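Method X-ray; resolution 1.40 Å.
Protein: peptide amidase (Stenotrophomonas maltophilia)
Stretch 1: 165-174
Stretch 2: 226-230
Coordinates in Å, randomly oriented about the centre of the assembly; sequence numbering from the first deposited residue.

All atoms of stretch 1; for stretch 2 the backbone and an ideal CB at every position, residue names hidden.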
# COMPACT_ATOMS: atom_id res chain seq x y z
N SER A 165 6.56 2.27 3.11
CA SER A 165 7.62 1.75 2.32
C SER A 165 7.17 1.61 0.81
O SER A 165 7.94 1.25 -0.06
CB SER A 165 8.38 0.56 2.73
OG SER A 165 7.49 -0.54 2.85
N SER A 166 5.90 1.87 0.52
CA SER A 166 5.35 1.77 -0.84
C SER A 166 5.42 3.13 -1.53
O SER A 166 4.43 3.62 -2.09
CB SER A 166 3.88 1.32 -0.79
OG SER A 166 3.72 0.09 -0.11
N SER A 167 6.61 3.71 -1.51
CA SER A 167 6.85 5.04 -2.05
C SER A 167 6.51 5.22 -3.53
O SER A 167 5.71 6.08 -3.88
CB SER A 167 8.31 5.42 -1.81
OG SER A 167 8.72 5.03 -0.51
N GLY A 168 7.12 4.40 -4.37
CA GLY A 168 6.90 4.50 -5.80
C GLY A 168 5.47 4.24 -6.22
O GLY A 168 4.97 4.87 -7.15
N SER A 169 4.80 3.30 -5.56
CA SER A 169 3.43 3.01 -5.93
C SER A 169 2.51 4.20 -5.66
O SER A 169 1.67 4.53 -6.49
CB SER A 169 2.93 1.77 -5.20
OG SER A 169 3.48 0.60 -5.78
N ALA A 170 2.69 4.85 -4.52
CA ALA A 170 1.86 6.01 -4.18
C ALA A 170 2.15 7.17 -5.13
O ALA A 170 1.23 7.79 -5.66
CB ALA A 170 2.11 6.43 -2.74
N VAL A 171 3.43 7.45 -5.35
CA VAL A 171 3.83 8.53 -6.23
C VAL A 171 3.36 8.29 -7.66
O VAL A 171 2.84 9.20 -8.31
CB VAL A 171 5.36 8.72 -6.22
CG1 VAL A 171 5.78 9.69 -7.32
CG2 VAL A 171 5.80 9.25 -4.87
N ALA A 172 3.52 7.06 -8.15
CA ALA A 172 3.10 6.74 -9.51
C ALA A 172 1.61 6.99 -9.72
O ALA A 172 1.20 7.54 -10.74
CB ALA A 172 3.45 5.30 -9.84
N VAL A 173 0.79 6.57 -8.76
CA VAL A 173 -0.64 6.77 -8.88
C VAL A 173 -0.99 8.26 -8.81
O VAL A 173 -1.82 8.75 -9.58
CB VAL A 173 -1.40 5.99 -7.79
CG1 VAL A 173 -2.87 6.37 -7.78
CG2 VAL A 173 -1.24 4.49 -8.04
N ALA A 174 -0.34 8.98 -7.90
CA ALA A 174 -0.60 10.41 -7.74
C ALA A 174 -0.19 11.21 -8.98
O ALA A 174 -0.82 12.22 -9.30
CB ALA A 174 0.14 10.94 -6.53
N UNK A 226 -4.29 -2.35 -2.61
CA UNK A 226 -4.36 -1.40 -3.72
C UNK A 226 -4.07 0.04 -3.34
O UNK A 226 -4.29 0.48 -2.21
CB UNK A 226 -5.75 -1.47 -4.36
N UNK A 227 -3.55 0.78 -4.32
CA UNK A 227 -3.26 2.20 -4.19
C UNK A 227 -3.84 2.78 -5.48
O UNK A 227 -3.54 2.31 -6.58
CB UNK A 227 -1.77 2.50 -4.01
N UNK A 228 -4.69 3.78 -5.33
CA UNK A 228 -5.39 4.36 -6.46
C UNK A 228 -5.81 5.79 -6.15
O UNK A 228 -5.75 6.23 -5.01
CB UNK A 228 -6.61 3.51 -6.83
N UNK A 229 -6.25 6.50 -7.18
CA UNK A 229 -6.66 7.88 -6.99
C UNK A 229 -8.08 7.97 -6.44
O UNK A 229 -8.47 9.01 -5.90
CB UNK A 229 -6.56 8.65 -8.31
N UNK A 230 -8.84 6.88 -6.56
CA UNK A 230 -10.22 6.86 -6.08
C UNK A 230 -10.56 5.56 -5.38
O UNK A 230 -9.91 4.53 -5.59
CB UNK A 230 -11.19 7.09 -7.24

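Position 226 opens the stretch in an extended conformation, phi -79° and psi 151°, and nothing of stretch 1 lies within 5.5 Å of its ideal CB. The helix places no demand here, so many residues would serve, including one whose phi is fixed near this value. The deposited residue is Pro 226, whose ring suits that phi and takes no part in the contact.

At position 227 the CA-to-CB bond points toward the helix, and the ideal CB stands 4.5 Å from Val 173 CG2, 4.7 Å from Ser 169 O and 5.1 Å from Ala 170 CA. What stretch 1 offers is mostly small: the CB atoms of Ser 166, just before the helix, and of Ser 169 and Ala 170 form a small-residue surface. A long, unbranched apolar chain could run back along it; leucine or isoleucine would also be compatible in character but would reach less far. In Met 227, with chi1 at -62° (m) and chi2 at 180° (t), the chain extends to bring SD 3.8 Å from Ser 166 CB and 3.7 Å from Ser 169 CB, and chi3 at 86° (p) turns CE to 3.6 Å from Ala 170 CB. The long chain thus lies against small residues at and just before the start of the helix, while Val 173 CG2 packs 3.5 Å from the backbone Met 227 O.

At position 228 the direction reverses, as alternation in a strand requires: CA-to-CB points away. The backbone itself comes close, with Val 173 CG1 3.4 Å from the carbonyl carbon C of 228. Several side chains could point away from stretch 1 here, although the ideal CB is still 4.8 Å from Val 173 CG1. Ala 228 is the deposited choice, and its closest contact is through the main chain.

Position 229 leaves the strand, with phi -81° and psi -18°. Its CA-to-CB bond points sideways, with the ideal CB 4.4 Å from Val 173 CG1, and Val 173 O is an acceptor within reach of a long side chain. An apolar stem would suit the methyl, and a donor at the end would suit the carbonyl; lysine or arginine could combine both. Arg 229 does so, its end coming nearer: CG lies 3.5 Å from Val 173 CG1, and NH1 donates a hydrogen bond to Val 173 O at 3.1 Å and 163°, the oxygen lying near the guanidinium plane.

Position 230 is extended (-138°/158°), with no stretch 1 atom within 5.5 Å of its ideal CB, so the choice is wide. Ser 230, at an N-cap position, caps a backbone N just past the stretch.

Stretch 2, residues 226-230: PMARS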
# COMPACT_ATOMS: atom_id res chain seq x y z
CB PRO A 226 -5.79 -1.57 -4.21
CG PRO A 226 -6.54 -1.80 -2.93
CD PRO A 226 -5.63 -2.77 -2.18
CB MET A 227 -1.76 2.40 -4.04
CG MET A 227 -1.26 1.72 -2.76
SD MET A 227 0.49 1.83 -2.38
CE MET A 227 0.58 3.40 -1.51
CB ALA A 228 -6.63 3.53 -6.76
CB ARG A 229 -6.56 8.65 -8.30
CG ARG A 229 -5.12 8.87 -8.77
CD ARG A 229 -5.09 9.49 -10.16
NE ARG A 229 -5.68 8.60 -11.15
CZ ARG A 229 -5.06 7.57 -11.71
NH1 ARG A 229 -3.80 7.29 -11.40
NH2 ARG A 229 -5.70 6.80 -12.58
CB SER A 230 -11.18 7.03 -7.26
OG SER A 230 -11.18 5.87 -8.08
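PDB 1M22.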